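Local coordinates for tRNA (guanine-N(1)-)-methyltransferase (Aquifex aeolicus, PDB 1OY5), which probably transfers a methyl group from S-adenosyl-L-methionine to the N1 position of guanosine-37 in tRNA, working as a homodimer, at residues 8-13 against 148-153; 15-20 against 141-146; 19-22 against 26-29; 29-32 against 37-40. One frame throughout, in Å; residues are numbered along the deposited sequence.

Contact 1 (8-13 against 148-153); sequences FFVLTI and AVIDAV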
loop_
_atom_site.group_PDB
_atom_site.type_symbol
_atom_site.label_atom_id
_atom_site.label_comp_id
_atom_site.label_asym_id
_atom_site.label_seq_id
_atom_site.Cartn_x
_atom_site.Cartn_y
_atom_site.Cartn_z
ATOM N N PHE A 8 -1.231 16.375 -7.639
ATOM C CA PHE A 8 -1.010 15.839 -6.308
ATOM C C PHE A 8 0.136 16.541 -5.650
ATOM O O PHE A 8 1.125 16.907 -6.302
ATOM C CB PHE A 8 -0.644 14.352 -6.354
ATOM C CG PHE A 8 -1.803 13.440 -6.594
ATOM C CD1 PHE A 8 -2.722 13.166 -5.588
ATOM C CD2 PHE A 8 -1.988 12.862 -7.851
ATOM C CE1 PHE A 8 -3.815 12.322 -5.830
ATOM C CE2 PHE A 8 -3.069 11.981 -8.088
ATOM C CZ PHE A 8 -3.979 11.721 -7.075
ATOM N N PHE A 9 0.014 16.714 -4.329
ATOM C CA PHE A 9 1.059 17.342 -3.527
ATOM C C PHE A 9 1.300 16.395 -2.374
ATOM O O PHE A 9 0.416 16.163 -1.576
ATOM C CB PHE A 9 0.601 18.714 -3.067
ATOM C CG PHE A 9 0.264 19.615 -4.190
ATOM C CD1 PHE A 9 1.254 20.276 -4.877
ATOM C CD2 PHE A 9 -1.038 19.754 -4.617
ATOM C CE1 PHE A 9 0.949 21.088 -5.925
ATOM C CE2 PHE A 9 -1.341 20.553 -5.695
ATOM C CZ PHE A 9 -0.356 21.203 -6.344
ATOM N N VAL A 10 2.488 15.826 -2.275
ATOM C CA VAL A 10 2.701 14.789 -1.265
ATOM C C VAL A 10 3.707 15.247 -0.205
ATOM O O VAL A 10 4.931 15.286 -0.473
ATOM C CB VAL A 10 3.215 13.480 -1.913
ATOM C CG1 VAL A 10 3.151 12.392 -0.964
ATOM C CG2 VAL A 10 2.410 13.127 -3.088
ATOM N N LEU A 11 3.195 15.572 0.983
ATOM C CA LEU A 11 4.026 16.029 2.094
ATOM C C LEU A 11 4.674 14.827 2.730
ATOM O O LEU A 11 4.012 13.991 3.262
ATOM C CB LEU A 11 3.201 16.745 3.167
ATOM C CG LEU A 11 2.896 18.232 3.042
ATOM C CD1 LEU A 11 2.286 18.521 1.693
ATOM C CD2 LEU A 11 1.952 18.630 4.165
ATOM N N THR A 12 5.991 14.814 2.745
ATOM C CA THR A 12 6.737 13.683 3.244
ATOM C C THR A 12 8.166 14.069 3.545
ATOM O O THR A 12 8.690 15.007 2.963
ATOM C CB THR A 12 6.752 12.584 2.187
ATOM O OG1 THR A 12 7.748 11.623 2.508
ATOM C CG2 THR A 12 7.281 13.100 0.899
ATOM N N ILE A 13 8.791 13.320 4.427
ATOM C CA ILE A 13 10.196 13.495 4.748
ATOM C C ILE A 13 11.013 12.602 3.831
ATOM O O ILE A 13 12.227 12.658 3.878
ATOM C CB ILE A 13 10.494 13.209 6.249
ATOM C CG1 ILE A 13 10.215 11.764 6.634
ATOM C CG2 ILE A 13 9.639 14.092 7.126
ATOM C CD1 ILE A 13 10.633 11.446 8.052
ATOM N N ALA A 148 -0.390 4.368 -3.248
ATOM C CA ALA A 148 -1.564 3.618 -3.607
ATOM C C ALA A 148 -2.644 4.584 -4.095
ATOM O O ALA A 148 -3.197 4.423 -5.167
ATOM C CB ALA A 148 -2.050 2.859 -2.428
ATOM N N VAL A 149 -2.907 5.621 -3.319
ATOM C CA VAL A 149 -3.893 6.608 -3.708
ATOM C C VAL A 149 -3.572 7.239 -5.106
ATOM O O VAL A 149 -4.452 7.370 -5.949
ATOM C CB VAL A 149 -4.013 7.699 -2.642
ATOM C CG1 VAL A 149 -4.848 8.831 -3.145
ATOM C CG2 VAL A 149 -4.621 7.154 -1.371
ATOM N N ILE A 150 -2.307 7.634 -5.315
ATOM C CA ILE A 150 -1.887 8.221 -6.582
ATOM C C ILE A 150 -2.080 7.229 -7.730
ATOM O O ILE A 150 -2.531 7.588 -8.812
ATOM C CB ILE A 150 -0.424 8.662 -6.490
ATOM C CG1 ILE A 150 -0.288 9.853 -5.529
ATOM C CG2 ILE A 150 0.061 9.130 -7.830
ATOM C CD1 ILE A 150 1.119 10.334 -5.298
ATOM N N ASP A 151 -1.734 5.966 -7.461
ATOM C CA ASP A 151 -1.849 4.883 -8.430
ATOM C C ASP A 151 -3.300 4.619 -8.793
ATOM O O ASP A 151 -3.648 4.582 -9.951
ATOM C CB ASP A 151 -1.214 3.613 -7.860
ATOM C CG ASP A 151 -1.057 2.518 -8.889
ATOM O OD1 ASP A 151 -2.008 1.748 -9.101
ATOM O OD2 ASP A 151 0.006 2.293 -9.498
ATOM N N ALA A 152 -4.140 4.427 -7.787
ATOM C CA ALA A 152 -5.542 4.081 -7.999
ATOM C C ALA A 152 -6.289 5.143 -8.791
ATOM O O ALA A 152 -7.033 4.836 -9.726
ATOM C CB ALA A 152 -6.247 3.827 -6.650
ATOM N N VAL A 153 -6.100 6.380 -8.376
ATOM C CA VAL A 153 -6.720 7.530 -8.990
ATOM C C VAL A 153 -6.274 7.723 -10.446
ATOM O O VAL A 153 -7.105 7.909 -11.347
ATOM C CB VAL A 153 -6.423 8.786 -8.178
ATOM C CG1 VAL A 153 -6.796 9.999 -8.954
ATOM C CG2 VAL A 153 -7.198 8.747 -6.856
#
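The phenyl ring of Phe8 lies flat against the aliphatic chain of Ile150, whose CG1 sits 4.0 Å from the ring centroid and 8° off the ring normal. This is a CH-pi contact over the centre of one face, in which the two side chains lie alongside one another, pointing opposite ways. At the far rim of the ring, Phe8 CZ is 3.8 Å from Val153 CG1, which approaches at the edge, near the ring plane. With CG anti to the carbonyl carbon (chi1 -77°), the ring is carried out from the strand over Ile150 to Val153, one turn further along the helix. Beyond Ile150 CG1 the chain stays extended, and CD1 meets Val10 CG2 tip to tip at 3.8 Å. Strand 6-12 belongs to the parallel sheet of this SPOUT-family alpha/beta domain, and helix 143-155 covers it; the segment axes of strand 8-12 and helix 148-153 run nearly antiparallel (167°), 10.8 Å apart at closest approach. Across these two segments hydrocarbon side chains bridge the gap. Val153 also packs on helix 98-105, while Asp151, directed away from the strand, accepts a hydrogen bond through OD1 from Ser140 N of the second subunit.

Contact 2 (15-20 against 141-146); sequences PHIISC and GGEIVA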
loop_
_atom_site.group_PDB
_atom_site.type_symbol
_atom_site.label_atom_id
_atom_site.label_comp_id
_atom_site.label_asym_id
_atom_site.label_seq_id
_atom_site.Cartn_x
_atom_site.Cartn_y
_atom_site.Cartn_z
ATOM N N PRO A 15 10.775 12.446 0.112
ATOM C CA PRO A 15 10.361 12.854 -1.225
ATOM C C PRO A 15 10.725 11.814 -2.261
ATOM O O PRO A 15 9.888 11.488 -3.077
ATOM C CB PRO A 15 11.188 14.145 -1.494
ATOM C CG PRO A 15 11.846 14.565 -0.143
ATOM C CD PRO A 15 11.542 13.490 0.840
ATOM N N HIS A 16 11.958 11.337 -2.265
ATOM C CA HIS A 16 12.443 10.457 -3.332
ATOM C C HIS A 16 11.650 9.197 -3.509
ATOM O O HIS A 16 11.605 8.664 -4.577
ATOM C CB HIS A 16 13.954 10.201 -3.168
ATOM C CG HIS A 16 14.762 11.462 -3.309
ATOM N ND1 HIS A 16 16.087 11.477 -3.701
ATOM C CD2 HIS A 16 14.420 12.761 -3.105
ATOM C CE1 HIS A 16 16.527 12.722 -3.737
ATOM N NE2 HIS A 16 15.538 13.519 -3.362
ATOM N N ILE A 17 10.998 8.725 -2.463
ATOM C CA ILE A 17 10.146 7.564 -2.604
ATOM C C ILE A 17 9.046 7.884 -3.608
ATOM O O ILE A 17 8.755 7.081 -4.473
ATOM C CB ILE A 17 9.568 7.118 -1.269
ATOM C CG1 ILE A 17 10.626 6.388 -0.460
ATOM C CG2 ILE A 17 8.436 6.174 -1.494
ATOM C CD1 ILE A 17 10.354 6.349 1.028
ATOM N N ILE A 18 8.468 9.069 -3.509
ATOM C CA ILE A 18 7.392 9.471 -4.387
ATOM C C ILE A 18 7.913 9.736 -5.814
ATOM O O ILE A 18 7.343 9.283 -6.798
ATOM C CB ILE A 18 6.719 10.700 -3.817
ATOM C CG1 ILE A 18 6.462 10.514 -2.323
ATOM C CG2 ILE A 18 5.437 11.033 -4.586
ATOM C CD1 ILE A 18 5.560 9.426 -1.998
ATOM N N SER A 19 9.051 10.391 -5.920
ATOM C CA SER A 19 9.563 10.715 -7.221
ATOM C C SER A 19 9.961 9.394 -7.866
ATOM O O SER A 19 9.723 9.201 -9.036
ATOM C CB SER A 19 10.711 11.746 -7.147
ATOM O OG SER A 19 11.982 11.114 -7.163
ATOM N N CYS A 20 10.501 8.450 -7.118
ATOM C CA CYS A 20 10.865 7.181 -7.730
ATOM C C CYS A 20 9.685 6.322 -8.221
ATOM O O CYS A 20 9.824 5.561 -9.171
ATOM C CB CYS A 20 11.742 6.366 -6.812
ATOM S SG CYS A 20 12.144 4.785 -7.570
ATOM N N GLY A 141 5.010 4.449 7.955
ATOM C CA GLY A 141 4.698 5.758 7.404
ATOM C C GLY A 141 3.647 5.711 6.307
ATOM O O GLY A 141 3.352 4.638 5.763
ATOM N N GLY A 142 3.133 6.892 5.952
ATOM C CA GLY A 142 2.052 7.069 4.983
ATOM C C GLY A 142 2.454 7.119 3.540
ATOM O O GLY A 142 1.629 7.250 2.661
ATOM N N GLU A 143 3.733 7.014 3.271
ATOM C CA GLU A 143 4.202 7.069 1.896
ATOM C C GLU A 143 3.522 6.020 1.004
ATOM O O GLU A 143 3.061 6.312 -0.065
ATOM C CB GLU A 143 5.718 6.893 1.854
ATOM C CG GLU A 143 6.470 8.130 2.183
ATOM C CD GLU A 143 6.486 8.512 3.653
ATOM O OE1 GLU A 143 6.920 9.635 3.944
ATOM O OE2 GLU A 143 6.126 7.735 4.546
ATOM N N ILE A 144 3.535 4.780 1.442
ATOM C CA ILE A 144 2.954 3.672 0.701
ATOM C C ILE A 144 1.451 3.853 0.426
ATOM O O ILE A 144 0.930 3.371 -0.576
ATOM C CB ILE A 144 3.205 2.361 1.520
ATOM C CG1 ILE A 144 4.640 1.899 1.326
ATOM C CG2 ILE A 144 2.307 1.279 1.111
ATOM C CD1 ILE A 144 5.078 0.851 2.355
ATOM N N VAL A 145 0.762 4.549 1.313
ATOM C CA VAL A 145 -0.663 4.747 1.175
ATOM C C VAL A 145 -0.889 5.882 0.228
ATOM O O VAL A 145 -1.855 5.894 -0.558
ATOM C CB VAL A 145 -1.343 4.987 2.519
ATOM C CG1 VAL A 145 -2.759 5.471 2.329
ATOM C CG2 VAL A 145 -1.333 3.667 3.341
ATOM N N ALA A 146 0.032 6.820 0.265
ATOM C CA ALA A 146 -0.045 7.946 -0.655
ATOM C C ALA A 146 0.123 7.431 -2.069
ATOM O O ALA A 146 -0.605 7.857 -2.984
ATOM C CB ALA A 146 1.038 8.982 -0.334
#
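Ile17 and Ile18, consecutive residues of helix 15-21, both meet the first helical residue of the other segment, Glu143. Ile17 CG2 reaches Glu143 CB at 4.4 Å, and Ile18 CD1 approaches both the backbone and the side chain, 4.4 Å from Glu143 O and 4.5 Å from Glu143 CG. A bend at the second torsion of Ile18 (chi2 -63°) folds its terminal methyl toward this partner. The contact is loose, and on the glutamate it involves CB, CG and the backbone carbonyl, not the carboxylate. A bent chain (chi2 75°) turns the buried carboxylate back toward Gly141, with Glu143 OE2 3.8 Å from Gly141 CA. Two outside partners fix the rotation of that group: OE1 is hydrogen-bonded to Thr12 OG1, and OE2 forms a salt bridge with Arg116 NH1. Gly142, bonded through its backbone to Gly115, which probably binds S-adenosyl-L-methionine, as in related enzymes, starts the helix by accepting a bond from Ala146 N at 2.9 Å. Helix 15-21 is thus set between strand 36-42, where Ile18 rests on Val38 and Pro40, and the beginning of helix 143-155, whose Ala146 packs on Ile112 and Cys114 of strand 109-114.

Contact 3 (19-22 against 26-29); sequences SCYS and IVKQ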
loop_
_atom_site.group_PDB
_atom_site.type_symbol
_atom_site.label_atom_id
_atom_site.label_comp_id
_atom_site.label_asym_id
_atom_site.label_seq_id
_atom_site.Cartn_x
_atom_site.Cartn_y
_atom_site.Cartn_z
ATOM N N SER A 19 9.051 10.391 -5.920
ATOM C CA SER A 19 9.563 10.715 -7.221
ATOM C C SER A 19 9.961 9.394 -7.866
ATOM O O SER A 19 9.723 9.201 -9.036
ATOM C CB SER A 19 10.711 11.746 -7.147
ATOM O OG SER A 19 11.982 11.114 -7.163
ATOM N N CYS A 20 10.501 8.450 -7.118
ATOM C CA CYS A 20 10.865 7.181 -7.730
ATOM C C CYS A 20 9.685 6.322 -8.221
ATOM O O CYS A 20 9.824 5.561 -9.171
ATOM C CB CYS A 20 11.742 6.366 -6.812
ATOM S SG CYS A 20 12.144 4.785 -7.570
ATOM N N TYR A 21 8.509 6.455 -7.626
ATOM C CA TYR A 21 7.366 5.624 -8.039
ATOM C C TYR A 21 6.745 6.222 -9.268
ATOM O O TYR A 21 6.137 5.516 -10.028
ATOM C CB TYR A 21 6.319 5.492 -6.927
ATOM C CG TYR A 21 5.205 4.490 -7.247
ATOM C CD1 TYR A 21 4.066 4.893 -7.910
ATOM C CD2 TYR A 21 5.312 3.144 -6.897
ATOM C CE1 TYR A 21 3.092 4.037 -8.218
ATOM C CE2 TYR A 21 4.343 2.265 -7.200
ATOM C CZ TYR A 21 3.214 2.713 -7.871
ATOM O OH TYR A 21 2.185 1.849 -8.228
ATOM N N SER A 22 6.897 7.539 -9.450
ATOM C CA SER A 22 6.313 8.259 -10.597
ATOM C C SER A 22 7.021 8.084 -11.915
ATOM O O SER A 22 6.597 8.629 -12.906
ATOM C CB SER A 22 6.301 9.732 -10.303
ATOM O OG SER A 22 5.468 9.940 -9.194
ATOM N N ILE A 26 1.716 3.230 -14.669
ATOM C CA ILE A 26 0.588 4.043 -15.029
ATOM C C ILE A 26 0.755 5.452 -14.552
ATOM O O ILE A 26 0.214 6.357 -15.135
ATOM C CB ILE A 26 -0.683 3.409 -14.439
ATOM C CG1 ILE A 26 -0.709 1.918 -14.764
ATOM C CG2 ILE A 26 -1.910 3.988 -15.032
ATOM C CD1 ILE A 26 -0.333 1.582 -16.186
ATOM N N VAL A 27 1.493 5.655 -13.480
ATOM C CA VAL A 27 1.653 7.003 -12.964
ATOM C C VAL A 27 2.502 7.779 -13.950
ATOM O O VAL A 27 2.224 8.935 -14.236
ATOM C CB VAL A 27 2.240 7.050 -11.547
ATOM C CG1 VAL A 27 2.675 8.480 -11.183
ATOM C CG2 VAL A 27 1.211 6.585 -10.582
ATOM N N LYS A 28 3.513 7.130 -14.499
ATOM C CA LYS A 28 4.385 7.790 -15.456
ATOM C C LYS A 28 3.640 8.096 -16.751
ATOM O O LYS A 28 3.808 9.136 -17.336
ATOM C CB LYS A 28 5.599 6.930 -15.719
ATOM C CG LYS A 28 6.544 7.455 -16.738
ATOM C CD LYS A 28 7.354 6.239 -17.328
ATOM C CE LYS A 28 8.205 6.617 -18.542
ATOM N NZ LYS A 28 8.453 5.431 -19.421
ATOM N N GLN A 29 2.805 7.176 -17.175
ATOM C CA GLN A 29 1.981 7.342 -18.346
ATOM C C GLN A 29 1.041 8.535 -18.141
ATOM O O GLN A 29 0.981 9.449 -18.974
ATOM C CB GLN A 29 1.180 6.066 -18.520
ATOM C CG GLN A 29 0.385 5.971 -19.734
ATOM C CD GLN A 29 -0.049 4.556 -19.958
ATOM O OE1 GLN A 29 0.756 3.625 -19.771
ATOM N NE2 GLN A 29 -1.321 4.366 -20.366
#
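Segment 19-22 finishes helix 15-21, and segment 26-29 is an early part of helix 25-33, so the chain has to change direction within a few residues. Ser22 has already left the first helix, although its N still makes a weak bond to Ser19 O at 3.3 Å. The backbones come nearest between Ser22 and Lys28, whose CA atoms are 5.2 Å apart. Here Ser22 O lies 3.4 Å from Lys28 CB, so the carbonyl of the turn rests on the base of the lysine side chain while the rest of that chain extends away.

Val27 carries the side-chain contact by splitting its two methyl groups between neighbouring residues. CG1, anti to the backbone N (chi1 167°), fits against Ser22, at 3.7 Å from both Ser22 CA and Ser22 OG. The other branch, CG2, points at the rim of Tyr21, 4.0 Å from Tyr21 CE1 and near the ring plane, with the two side chains crossing at about a right angle. Both polar ends look to other partners. Ser22 OG is hydrogen-bonded to Ile18 O, in the last turn of the helix it follows, and Tyr21 OH to Asp151 OD2 of helix 143-155, a bond that ties the end of the tyrosine to that helix. Tyr21 also packs on Ile144 of the second subunit. The pair forms two consecutive helices joined by a short loop, within the connection between the neighbouring parallel strands 6-12 and 36-42, a beta-alpha-beta crossover.

Contact 4 (29-32 against 37-40); sequences QAIK and EVYP
The return leg of a beta-alpha-beta crossover brings Ile31 of helix 25-33 against Glu37 and Val38, after the short loop between that helix and strand 36-42. The nearest CA atoms, those of Ile31 and Glu37, are 5.6 Å apart. Ile31 does all the reaching from the helix. Its CG1 lies 4.4 Å from Glu37 CA, over the backbone of the strand, and an extended second torsion (chi2 162°) carries CD1 onward to Val38 CG2 at 4.1 Å. The isoleucine and valine side chains cross at about a right angle, each offering one terminal methyl. Ser22, in the preceding helix-helix turn, touches both of them, and Val38 is further covered by Ile18.

The CB of Glu37 is directed away from the helix, and its carboxylate is engaged by other partners. Tyr39 OH donates a hydrogen bond of 2.5 Å to Glu37 OE1, coming from above the carboxylate plane, 45° out of it. Arg7 NE forms a salt bridge with the same oxygen, so OE1 is gripped from the neighbouring strand as well, and the positive charge probably helps to keep the glutamate ionised. Along the strand, Val38 packs among Ile31, Ser22 and Ile18, while Tyr39 meets the rings of Phe9 and Tyr81. This division into two faces is that of an outer strand in an open alpha/beta sheet with helices on both sides.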
loop_
_atom_site.group_PDB
_atom_site.type_symbol
_atom_site.label_atom_id
_atom_site.label_comp_id
_atom_site.label_asym_id
_atom_site.label_seq_id
_atom_site.Cartn_x
_atom_site.Cartn_y
_atom_site.Cartn_z
ATOM N N GLN A 29 2.805 7.176 -17.175
ATOM C CA GLN A 29 1.981 7.342 -18.346
ATOM C C GLN A 29 1.041 8.535 -18.141
ATOM O O GLN A 29 0.981 9.449 -18.974
ATOM C CB GLN A 29 1.180 6.066 -18.520
ATOM C CG GLN A 29 0.385 5.971 -19.734
ATOM C CD GLN A 29 -0.049 4.556 -19.958
ATOM O OE1 GLN A 29 0.756 3.625 -19.771
ATOM N NE2 GLN A 29 -1.321 4.366 -20.366
ATOM N N ALA A 30 0.331 8.556 -17.017
ATOM C CA ALA A 30 -0.537 9.679 -16.714
ATOM C C ALA A 30 0.249 11.008 -16.762
ATOM O O ALA A 30 -0.238 12.032 -17.293
ATOM C CB ALA A 30 -1.179 9.497 -15.364
ATOM N N ILE A 31 1.454 10.990 -16.195
ATOM C CA ILE A 31 2.263 12.179 -16.155
ATOM C C ILE A 31 2.693 12.482 -17.586
ATOM O O ILE A 31 2.603 13.606 -18.057
ATOM C CB ILE A 31 3.467 12.028 -15.200
ATOM C CG1 ILE A 31 3.026 12.194 -13.754
ATOM C CG2 ILE A 31 4.535 13.071 -15.448
ATOM C CD1 ILE A 31 4.095 11.604 -12.766
ATOM N N LYS A 32 3.120 11.456 -18.280
ATOM C CA LYS A 32 3.509 11.612 -19.652
ATOM C C LYS A 32 2.408 12.269 -20.502
ATOM O O LYS A 32 2.671 13.210 -21.217
ATOM C CB LYS A 32 3.867 10.262 -20.235
ATOM C CG LYS A 32 5.308 10.176 -20.700
ATOM C CD LYS A 32 5.470 10.760 -22.131
ATOM C CE LYS A 32 6.943 11.049 -22.484
ATOM N NZ LYS A 32 7.268 12.522 -22.352
ATOM N N GLU A 37 -0.068 15.289 -12.440
ATOM C CA GLU A 37 1.199 15.794 -11.963
ATOM C C GLU A 37 1.308 15.447 -10.472
ATOM O O GLU A 37 0.353 15.505 -9.716
ATOM C CB GLU A 37 1.298 17.293 -12.164
ATOM C CG GLU A 37 1.493 17.725 -13.606
ATOM C CD GLU A 37 1.418 19.231 -13.734
ATOM O OE1 GLU A 37 1.325 19.925 -12.692
ATOM O OE2 GLU A 37 1.361 19.731 -14.872
ATOM N N VAL A 38 2.515 15.083 -10.076
ATOM C CA VAL A 38 2.828 14.619 -8.748
ATOM C C VAL A 38 3.965 15.445 -8.247
ATOM O O VAL A 38 5.066 15.323 -8.726
ATOM C CB VAL A 38 3.302 13.128 -8.783
ATOM C CG1 VAL A 38 3.818 12.691 -7.428
ATOM C CG2 VAL A 38 2.197 12.251 -9.206
ATOM N N TYR A 39 3.695 16.256 -7.245
ATOM C CA TYR A 39 4.696 17.089 -6.640
ATOM C C TYR A 39 5.064 16.615 -5.226
ATOM O O TYR A 39 4.415 16.931 -4.257
ATOM C CB TYR A 39 4.197 18.517 -6.518
ATOM C CG TYR A 39 3.852 19.190 -7.784
ATOM C CD1 TYR A 39 4.779 20.029 -8.404
ATOM C CD2 TYR A 39 2.573 19.067 -8.345
ATOM C CE1 TYR A 39 4.478 20.687 -9.540
ATOM C CE2 TYR A 39 2.266 19.720 -9.485
ATOM C CZ TYR A 39 3.219 20.533 -10.093
ATOM O OH TYR A 39 2.947 21.196 -11.264
ATOM N N PRO A 40 6.167 15.923 -5.101
ATOM C CA PRO A 40 6.667 15.552 -3.778
ATOM C C PRO A 40 7.149 16.820 -3.048
ATOM O O PRO A 40 7.864 17.640 -3.609
ATOM C CB PRO A 40 7.828 14.616 -4.084
ATOM C CG PRO A 40 8.129 14.767 -5.583
ATOM C CD PRO A 40 7.026 15.476 -6.209
#

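How the contacts relate
Contacts 1 and 2 are buried and hold the same helix, 143-155, near its middle and at its start; contact 3 is partly buried and contact 4 lies at the surface. None of the four has a hydrogen bond between its segments; contacts 1 and 4 are largely hydrocarbon, whereas contacts 2 and 3 also bring methyl or methylene groups against backbone carbonyls. Contact 2 sets a buried carboxylate near the probable cofactor site. Contacts 3 and 4 share helix 25-33. Strands 6-12 and 36-42, used by contacts 1 and 4, are neighbours joined by backbone bonds such as Phe8 N to Glu37 O at 2.8 Å. Contacts 1, 2 and 3 also border the second subunit, unlike contact 4.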